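Long-range contact in CdnC (Chryseobacterium gregarium DSM 19109, PDB 7MGV), which probably uses ATP to close omega-ester macrocycles in the core of a ribosomally made precursor peptide, as an ATP-grasp ligase of graspetide biosynthesis: residues A[22-36]-A[43-57]. Numbering follows the deposited sequence.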
ATOM      1  N   ASN A  22      14.671  13.474 -23.627  1.00 84.74           N
ATOM      2  CA  ASN A  22      13.856  13.241 -22.442  1.00 77.76           C
ATOM      3  C   ASN A  22      13.743  11.747 -22.168  1.00 71.73           C
ATOM      4  O   ASN A  22      13.371  10.968 -23.052  1.00 76.44           O
ATOM      5  CB  ASN A  22      12.470  13.857 -22.622  1.00 69.58           C
ATOM      6  CG  ASN A  22      12.309  15.155 -21.857  1.00 79.95           C
ATOM      7  OD1 ASN A  22      13.289  15.825 -21.533  1.00 75.40           O
ATOM      8  ND2 ASN A  22      11.066  15.520 -21.566  1.00 77.73           N
ATOM      9  N   LYS A  23      14.066  11.348 -20.943  1.00 64.28           N
ATOM     10  CA  LYS A  23      14.101   9.944 -20.558  1.00 63.99           C
ATOM     11  C   LYS A  23      12.827   9.563 -19.816  1.00 62.55           C
ATOM     12  O   LYS A  23      12.361  10.299 -18.940  1.00 57.46           O
ATOM     13  CB  LYS A  23      15.323   9.652 -19.686  1.00 63.91           C
ATOM     14  CG  LYS A  23      16.643   9.767 -20.428  1.00 61.40           C
ATOM     15  CD  LYS A  23      17.811   9.364 -19.547  1.00 61.82           C
ATOM     16  CE  LYS A  23      18.081  10.409 -18.480  1.00 59.56           C
ATOM     17  NZ  LYS A  23      19.260  10.052 -17.647  1.00 61.05           N
ATOM     18  N   ILE A  24      12.271   8.407 -20.172  1.00 61.32           N
ATOM     19  CA  ILE A  24      11.019   7.916 -19.608  1.00 50.14           C
ATOM     20  C   ILE A  24      11.269   6.518 -19.058  1.00 47.81           C
ATOM     21  O   ILE A  24      11.528   5.583 -19.825  1.00 55.65           O
ATOM     22  CB  ILE A  24       9.885   7.900 -20.641  1.00 54.48           C
ATOM     23  CG1 ILE A  24       9.571   9.324 -21.105  1.00 48.06           C
ATOM     24  CG2 ILE A  24       8.646   7.228 -20.063  1.00 47.38           C
ATOM     25  CD1 ILE A  24       8.438   9.405 -22.097  1.00 49.46           C
ATOM     26  N   LEU A  25      11.190   6.375 -17.738  1.00 48.96           N
ATOM     27  CA  LEU A  25      11.359   5.077 -17.100  1.00 46.27           C
ATOM     28  C   LEU A  25      10.060   4.285 -17.173  1.00 45.03           C
ATOM     29  O   LEU A  25       8.985   4.809 -16.862  1.00 49.71           O
ATOM     30  CB  LEU A  25      11.792   5.252 -15.646  1.00 35.98           C
ATOM     31  CG  LEU A  25      12.127   3.968 -14.886  1.00 49.83           C
ATOM     32  CD1 LEU A  25      13.408   3.342 -15.417  1.00 44.67           C
ATOM     33  CD2 LEU A  25      12.235   4.244 -13.394  1.00 44.11           C
ATOM     34  N   ILE A  26      10.155   3.026 -17.591  1.00 35.94           N
ATOM     35  CA  ILE A  26       9.008   2.131 -17.678  1.00 44.25           C
ATOM     36  C   ILE A  26       9.315   0.874 -16.877  1.00 50.39           C
ATOM     37  O   ILE A  26      10.335   0.216 -17.113  1.00 49.30           O
ATOM     38  CB  ILE A  26       8.667   1.776 -19.136  1.00 44.95           C
ATOM     39  CG1 ILE A  26       8.235   3.026 -19.907  1.00 41.98           C
ATOM     40  CG2 ILE A  26       7.576   0.717 -19.180  1.00 45.49           C
ATOM     41  CD1 ILE A  26       7.732   2.737 -21.304  1.00 37.32           C
ATOM     42  N   ILE A  27       8.434   0.545 -15.937  1.00 47.66           N
ATOM     43  CA  ILE A  27       8.568  -0.642 -15.102  1.00 44.52           C
ATOM     44  C   ILE A  27       7.669  -1.732 -15.671  1.00 50.11           C
ATOM     45  O   ILE A  27       6.455  -1.536 -15.810  1.00 49.40           O
ATOM     46  CB  ILE A  27       8.209  -0.342 -13.638  1.00 41.90           C
ATOM     47  CG1 ILE A  27       8.886   0.949 -13.174  1.00 39.83           C
ATOM     48  CG2 ILE A  27       8.595  -1.511 -12.745  1.00 34.34           C
ATOM     49  CD1 ILE A  27      10.388   0.841 -13.040  1.00 42.44           C
ATOM     50  N   THR A  28       8.258  -2.878 -15.992  1.00 53.21           N
ATOM     51  CA  THR A  28       7.526  -4.008 -16.556  1.00 56.65           C
ATOM     52  C   THR A  28       8.188  -5.295 -16.066  1.00 53.70           C
ATOM     53  O   THR A  28       8.974  -5.281 -15.116  1.00 49.00           O
ATOM     54  CB  THR A  28       7.493  -3.931 -18.093  1.00 64.03           C
ATOM     55  OG1 THR A  28       8.743  -3.422 -18.577  1.00 70.27           O
ATOM     56  CG2 THR A  28       6.357  -3.044 -18.573  1.00 65.91           C
ATOM     57  N   HIS A  29       7.854  -6.408 -16.715  1.00 59.69           N
ATOM     58  CA  HIS A  29       8.536  -7.678 -16.520  1.00 64.86           C
ATOM     59  C   HIS A  29       8.894  -8.248 -17.888  1.00 67.47           C
ATOM     60  O   HIS A  29       8.463  -7.743 -18.927  1.00 67.23           O
ATOM     61  CB  HIS A  29       7.679  -8.667 -15.713  1.00 60.66           C
ATOM     62  CG  HIS A  29       6.383  -9.023 -16.369  1.00 83.17           C
ATOM     63  ND1 HIS A  29       6.147 -10.260 -16.931  1.00 94.76           N
ATOM     64  CD2 HIS A  29       5.249  -8.307 -16.549  1.00 85.38           C
ATOM     65  CE1 HIS A  29       4.924 -10.290 -17.428  1.00 91.48           C
ATOM     66  NE2 HIS A  29       4.357  -9.116 -17.210  1.00 89.38           N
ATOM     67  N   THR A  30       9.700  -9.311 -17.878  1.00 68.51           N
ATOM     68  CA  THR A  30      10.250  -9.834 -19.125  1.00 71.15           C
ATOM     69  C   THR A  30       9.172 -10.399 -20.043  1.00 76.53           C
ATOM     70  O   THR A  30       9.295 -10.296 -21.269  1.00 76.71           O
ATOM     71  CB  THR A  30      11.297 -10.908 -18.831  1.00 64.63           C
ATOM     72  OG1 THR A  30      10.719 -11.927 -18.007  1.00 65.31           O
ATOM     73  CG2 THR A  30      12.494 -10.299 -18.120  1.00 60.26           C
ATOM     74  N   ALA A  31       8.117 -10.996 -19.484  1.00 73.17           N
ATOM     75  CA  ALA A  31       7.112 -11.623 -20.335  1.00 80.79           C
ATOM     76  C   ALA A  31       6.255 -10.590 -21.055  1.00 86.52           C
ATOM     77  O   ALA A  31       5.770 -10.855 -22.161  1.00 90.53           O
ATOM     78  CB  ALA A  31       6.238 -12.572 -19.515  1.00 85.66           C
ATOM     79  N   ASP A  32       6.057  -9.415 -20.459  1.00 84.27           N
ATOM     80  CA  ASP A  32       5.322  -8.334 -21.114  1.00 78.49           C
ATOM     81  C   ASP A  32       6.297  -7.547 -21.979  1.00 78.80           C
ATOM     82  O   ASP A  32       7.077  -6.732 -21.480  1.00 86.59           O
ATOM     83  CB  ASP A  32       4.637  -7.427 -20.096  1.00 91.59           C
ATOM     84  CG  ASP A  32       4.150  -6.123 -20.715  1.00 90.63           C
ATOM     85  OD1 ASP A  32       3.519  -6.170 -21.794  1.00 86.86           O
ATOM     86  OD2 ASP A  32       4.398  -5.051 -20.122  1.00 85.28           O
ATOM     87  N   ASN A  33       6.255  -7.803 -23.283  1.00 75.10           N
ATOM     88  CA  ASN A  33       7.020  -7.043 -24.258  1.00 79.08           C
ATOM     89  C   ASN A  33       6.151  -6.557 -25.406  1.00 84.78           C
ATOM     90  O   ASN A  33       6.677  -5.967 -26.355  1.00 90.48           O
ATOM     91  CB  ASN A  33       8.172  -7.894 -24.815  1.00 78.07           C
ATOM     92  CG  ASN A  33       9.348  -7.061 -25.303  1.00 83.94           C
ATOM     93  OD1 ASN A  33      10.505  -7.465 -25.165  1.00 76.13           O
ATOM     94  ND2 ASN A  33       9.061  -5.904 -25.885  1.00 89.29           N
ATOM     95  N   PHE A  34       4.840  -6.781 -25.348  1.00 73.76           N
ATOM     96  CA  PHE A  34       3.978  -6.654 -26.514  1.00 72.23           C
ATOM     97  C   PHE A  34       3.148  -5.380 -26.469  1.00 84.02           C
ATOM     98  O   PHE A  34       3.160  -4.597 -27.423  1.00 88.70           O
ATOM     99  CB  PHE A  34       3.061  -7.885 -26.634  1.00 77.27           C
ATOM    100  CG  PHE A  34       3.694  -9.187 -26.179  1.00 76.99           C
ATOM    101  CD1 PHE A  34       5.039  -9.454 -26.390  1.00 70.45           C
ATOM    102  CD2 PHE A  34       2.926 -10.149 -25.539  1.00 73.15           C
ATOM    103  CE1 PHE A  34       5.612 -10.627 -25.951  1.00 77.57           C
ATOM    104  CE2 PHE A  34       3.497 -11.342 -25.115  1.00 78.49           C
ATOM    105  CZ  PHE A  34       4.839 -11.581 -25.326  1.00 73.74           C
ATOM    106  N   SER A  35       2.429  -5.158 -25.369  1.00 80.57           N
ATOM    107  CA  SER A  35       1.710  -3.902 -25.194  1.00 72.58           C
ATOM    108  C   SER A  35       2.676  -2.730 -25.073  1.00 72.28           C
ATOM    109  O   SER A  35       2.390  -1.625 -25.550  1.00 66.14           O
ATOM    110  CB  SER A  35       0.811  -3.981 -23.960  1.00 75.92           C
ATOM    111  OG  SER A  35       0.470  -2.690 -23.498  1.00 76.40           O
ATOM    112  N   ILE A  36       3.829  -2.952 -24.438  1.00 69.07           N
ATOM    113  CA  ILE A  36       4.825  -1.900 -24.288  1.00 65.22           C
ATOM    114  C   ILE A  36       5.503  -1.573 -25.613  1.00 66.71           C
ATOM    115  O   ILE A  36       6.089  -0.497 -25.749  1.00 59.95           O
ATOM    116  CB  ILE A  36       5.864  -2.306 -23.223  1.00 58.91           C
ATOM    117  CG1 ILE A  36       6.708  -1.101 -22.797  1.00 62.95           C
ATOM    118  CG2 ILE A  36       6.747  -3.431 -23.738  1.00 70.56           C
ATOM    119  CD1 ILE A  36       7.916  -1.470 -21.963  1.00 65.10           C
ATOM    120  N   ILE A  43       6.574   6.608 -28.317  1.00 54.79           N
ATOM    121  CA  ILE A  43       7.449   7.483 -27.541  1.00 56.05           C
ATOM    122  C   ILE A  43       8.700   7.825 -28.342  1.00 60.19           C
ATOM    123  O   ILE A  43       9.178   8.966 -28.316  1.00 62.31           O
ATOM    124  CB  ILE A  43       7.802   6.835 -26.189  1.00 57.24           C
ATOM    125  CG1 ILE A  43       6.578   6.800 -25.272  1.00 56.84           C
ATOM    126  CG2 ILE A  43       8.930   7.596 -25.509  1.00 51.06           C
ATOM    127  CD1 ILE A  43       6.795   6.019 -23.992  1.00 52.36           C
ATOM    128  N   ASP A  44       9.249   6.844 -29.065  1.00 65.05           N
ATOM    129  CA  ASP A  44      10.404   7.093 -29.921  1.00 55.83           C
ATOM    130  C   ASP A  44      10.085   8.148 -30.969  1.00 62.55           C
ATOM    131  O   ASP A  44      10.876   9.072 -31.203  1.00 60.39           O
ATOM    132  CB  ASP A  44      10.853   5.792 -30.591  1.00 50.43           C
ATOM    133  CG  ASP A  44      11.584   4.867 -29.638  1.00 71.76           C
ATOM    134  OD1 ASP A  44      11.787   5.253 -28.469  1.00 70.72           O
ATOM    135  OD2 ASP A  44      11.958   3.752 -30.062  1.00 69.71           O
ATOM    136  N   LYS A  45       8.919   8.025 -31.608  1.00 54.39           N
ATOM    137  CA  LYS A  45       8.506   9.041 -32.570  1.00 62.77           C
ATOM    138  C   LYS A  45       8.298  10.390 -31.876  1.00 66.58           C
ATOM    139  O   LYS A  45       8.675  11.440 -32.412  1.00 75.43           O
ATOM    140  CB  LYS A  45       7.240   8.576 -33.296  1.00 63.98           C
ATOM    141  CG  LYS A  45       7.185   8.919 -34.794  1.00 87.42           C
ATOM    142  CD  LYS A  45       7.462  10.403 -35.015  1.00 86.68           C
ATOM    143  CE  LYS A  45       6.900  10.954 -36.306  1.00 72.69           C
ATOM    144  NZ  LYS A  45       7.324  12.372 -36.459  1.00 69.11           N
ATOM    145  N   ASN A  46       7.734  10.383 -30.663  1.00 71.47           N
ATOM    146  CA  ASN A  46       7.542  11.626 -29.924  1.00 65.05           C
ATOM    147  C   ASN A  46       8.856  12.319 -29.584  1.00 61.57           C
ATOM    148  O   ASN A  46       8.833  13.489 -29.191  1.00 65.45           O
ATOM    149  CB  ASN A  46       6.746  11.359 -28.645  1.00 68.86           C
ATOM    150  CG  ASN A  46       5.253  11.254 -28.903  1.00 68.87           C
ATOM    151  OD1 ASN A  46       4.810  11.273 -30.051  1.00 72.26           O
ATOM    152  ND2 ASN A  46       4.470  11.156 -27.834  1.00 62.05           N
ATOM    153  N   GLY A  47       9.988  11.638 -29.736  1.00 62.21           N
ATOM    154  CA  GLY A  47      11.278  12.251 -29.502  1.00 54.65           C
ATOM    155  C   GLY A  47      11.838  12.059 -28.114  1.00 64.13           C
ATOM    156  O   GLY A  47      12.677  12.861 -27.687  1.00 69.81           O
ATOM    157  N   CYS A  48      11.406  11.029 -27.393  1.00 66.80           N
ATOM    158  CA  CYS A  48      11.885  10.760 -26.048  1.00 64.26           C
ATOM    159  C   CYS A  48      12.541   9.387 -25.991  1.00 61.05           C
ATOM    160  O   CYS A  48      12.329   8.534 -26.859  1.00 55.51           O
ATOM    161  CB  CYS A  48      10.747  10.847 -25.024  1.00 59.74           C
ATOM    162  SG  CYS A  48       9.922  12.458 -24.961  1.00 67.99           S
ATOM    163  N   GLU A  49      13.349   9.187 -24.955  1.00 67.15           N
ATOM    164  CA  GLU A  49      14.054   7.933 -24.739  1.00 61.71           C
ATOM    165  C   GLU A  49      13.312   7.091 -23.710  1.00 62.54           C
ATOM    166  O   GLU A  49      12.782   7.616 -22.726  1.00 54.27           O
ATOM    167  CB  GLU A  49      15.489   8.186 -24.271  1.00 55.39           C
ATOM    168  CG  GLU A  49      16.341   6.928 -24.186  1.00 57.57           C
ATOM    169  CD  GLU A  49      17.582   7.112 -23.335  1.00 64.33           C
ATOM    170  OE1 GLU A  49      17.943   8.272 -23.044  1.00 66.85           O
ATOM    171  OE2 GLU A  49      18.195   6.092 -22.950  1.00 62.60           O
ATOM    172  N   VAL A  50      13.276   5.782 -23.947  1.00 62.01           N
ATOM    173  CA  VAL A  50      12.624   4.827 -23.060  1.00 59.27           C
ATOM    174  C   VAL A  50      13.701   4.038 -22.330  1.00 62.74           C
ATOM    175  O   VAL A  50      14.615   3.493 -22.961  1.00 64.57           O
ATOM    176  CB  VAL A  50      11.686   3.887 -23.836  1.00 55.74           C
ATOM    177  CG1 VAL A  50      11.386   2.640 -23.020  1.00 59.56           C
ATOM    178  CG2 VAL A  50      10.400   4.603 -24.203  1.00 58.96           C
ATOM    179  N   ILE A  51      13.597   3.981 -21.006  1.00 54.18           N
ATOM    180  CA  ILE A  51      14.462   3.152 -20.175  1.00 52.28           C
ATOM    181  C   ILE A  51      13.607   2.033 -19.599  1.00 54.93           C
ATOM    182  O   ILE A  51      12.667   2.290 -18.836  1.00 52.42           O
ATOM    183  CB  ILE A  51      15.138   3.964 -19.061  1.00 48.17           C
ATOM    184  CG1 ILE A  51      16.034   5.047 -19.663  1.00 49.98           C
ATOM    185  CG2 ILE A  51      15.946   3.049 -18.154  1.00 44.28           C
ATOM    186  CD1 ILE A  51      16.751   5.885 -18.629  1.00 41.99           C
ATOM    187  N   ARG A  52      13.930   0.795 -19.964  1.00 45.67           N
ATOM    188  CA  ARG A  52      13.149  -0.365 -19.559  1.00 49.43           C
ATOM    189  C   ARG A  52      13.759  -0.979 -18.304  1.00 51.26           C
ATOM    190  O   ARG A  52      14.910  -1.428 -18.322  1.00 54.77           O
ATOM    191  CB  ARG A  52      13.090  -1.395 -20.686  1.00 51.41           C
ATOM    192  CG  ARG A  52      12.028  -2.467 -20.501  1.00 58.58           C
ATOM    193  CD  ARG A  52      11.889  -3.317 -21.753  1.00 64.90           C
ATOM    194  NE  ARG A  52      10.572  -3.939 -21.856  1.00 74.46           N
ATOM    195  CZ  ARG A  52      10.346  -5.240 -21.710  1.00 71.62           C
ATOM    196  NH1 ARG A  52      11.352  -6.066 -21.454  1.00 78.37           N
ATOM    197  NH2 ARG A  52       9.115  -5.717 -21.823  1.00 72.51           N
ATOM    198  N   PHE A  53      12.987  -0.997 -17.222  1.00 55.17           N
ATOM    199  CA  PHE A  53      13.381  -1.628 -15.965  1.00 51.71           C
ATOM    200  C   PHE A  53      12.468  -2.833 -15.769  1.00 55.75           C
ATOM    201  O   PHE A  53      11.344  -2.699 -15.276  1.00 58.67           O
ATOM    202  CB  PHE A  53      13.284  -0.644 -14.801  1.00 45.96           C
ATOM    203  CG  PHE A  53      13.885  -1.150 -13.512  1.00 54.60           C
ATOM    204  CD1 PHE A  53      14.571  -2.354 -13.463  1.00 55.44           C
ATOM    205  CD2 PHE A  53      13.762  -0.411 -12.346  1.00 56.11           C
ATOM    206  CE1 PHE A  53      15.117  -2.812 -12.277  1.00 53.35           C
ATOM    207  CE2 PHE A  53      14.309  -0.863 -11.159  1.00 55.27           C
ATOM    208  CZ  PHE A  53      14.986  -2.065 -11.125  1.00 47.93           C
ATOM    209  N   ASN A  54      12.954  -4.009 -16.157  1.00 59.01           N
ATOM    210  CA  ASN A  54      12.180  -5.233 -16.005  1.00 62.33           C
ATOM    211  C   ASN A  54      12.307  -5.724 -14.570  1.00 59.74           C
ATOM    212  O   ASN A  54      13.414  -5.994 -14.088  1.00 52.05           O
ATOM    213  CB  ASN A  54      12.641  -6.288 -17.005  1.00 64.08           C
ATOM    214  CG  ASN A  54      11.854  -6.232 -18.299  1.00 69.89           C
ATOM    215  OD1 ASN A  54      11.942  -7.131 -19.133  1.00 73.66           O
ATOM    216  ND2 ASN A  54      11.072  -5.171 -18.469  1.00 73.60           N
ATOM    217  N   VAL A  55      11.166  -5.845 -13.893  1.00 56.64           N
ATOM    218  CA  VAL A  55      11.156  -5.925 -12.440  1.00 54.37           C
ATOM    219  C   VAL A  55      11.429  -7.332 -11.922  1.00 52.68           C
ATOM    220  O   VAL A  55      11.898  -7.484 -10.787  1.00 48.37           O
ATOM    221  CB  VAL A  55       9.813  -5.378 -11.922  1.00 52.30           C
ATOM    222  CG1 VAL A  55       8.740  -6.460 -11.908  1.00 49.10           C
ATOM    223  CG2 VAL A  55       9.985  -4.745 -10.568  1.00 46.47           C
ATOM    224  N   ASP A  56      11.157  -8.369 -12.719  1.00 50.98           N
ATOM    225  CA  ASP A  56      11.475  -9.726 -12.291  1.00 48.59           C
ATOM    226  C   ASP A  56      12.974  -9.981 -12.276  1.00 54.02           C
ATOM    227  O   ASP A  56      13.429 -10.889 -11.571  1.00 51.04           O
ATOM    228  CB  ASP A  56      10.781 -10.745 -13.196  1.00 54.09           C
ATOM    229  CG  ASP A  56      11.026 -10.480 -14.668  1.00 62.91           C
ATOM    230  OD1 ASP A  56      11.210  -9.302 -15.043  1.00 61.91           O
ATOM    231  OD2 ASP A  56      11.031 -11.453 -15.452  1.00 66.82           O
ATOM    232  N   GLU A  57      13.747  -9.201 -13.028  1.00 59.31           N
ATOM    233  CA  GLU A  57      15.194  -9.361 -13.078  1.00 64.15           C
ATOM    234  C   GLU A  57      15.913  -8.622 -11.958  1.00 64.44           C
ATOM    235  O   GLU A  57      17.149  -8.611 -11.943  1.00 64.54           O
ATOM    236  CB  GLU A  57      15.728  -8.891 -14.432  1.00 61.29           C
ATOM    237  CG  GLU A  57      14.976  -9.428 -15.640  1.00 70.25           C
ATOM    238  CD  GLU A  57      15.292 -10.882 -15.961  1.00 79.95           C
ATOM    239  OE1 GLU A  57      15.769 -11.139 -17.087  1.00 83.33           O
ATOM    240  OE2 GLU A  57      15.054 -11.769 -15.113  1.00 71.88           O
TER
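Glu49 N donates to Asn22 O at 2.6 Å, the first of seven backbone hydrogen bonds that join strand 22-28 to the parallel strand 48-54 and the residue after it, the last from Val55 N to Thr28 O. Lys23 lies alongside Glu49, its CG 3.3 Å from Glu49 OE1, while its ammonium goes to Asp88. On the other face Ile24 meets Ile43 of the connecting helix tip to tip, Ile24 CD1 to Ile43 CG2, 3.9 Å. Leu25 has its CG anti to the backbone N (chi1 -175°), which carries CD1 across to Ile51 CG2 at 3.7 Å. Ile26 CD1 rests on Val50 CG1. Ile27 runs beside Phe53, with CD1 the same 3.7 Å from Phe53 CD2; helix 110-130 covers this side. Past the strand, Thr30 meets Asp56 twice: its OG1 donates to the syn lone pair of Asp56 OD2 at 2.6 Å, and its N reaches Asp56 OD1 at 3.2 Å from above the carboxylate plane. An alanine in place of Asp56 is likely to leave Thr30 OG1 and N without these acceptors and the loop after strand 22-28 freer to move. Farther on, the Asn33 amide lies over one face of the Arg52 guanidinium, toward its rim, with Thr28 OG1 over the opposite face, and Ile36 CD1 touches its edge, 3.6 Å from Arg52 NE. Strand 22-28, helix 35-46 and strand 48-54 thus form a beta-alpha-beta crossover, placing 48-54 at the border of the four-stranded parallel sheet in the MvdD-type pre-ATP-grasp domain.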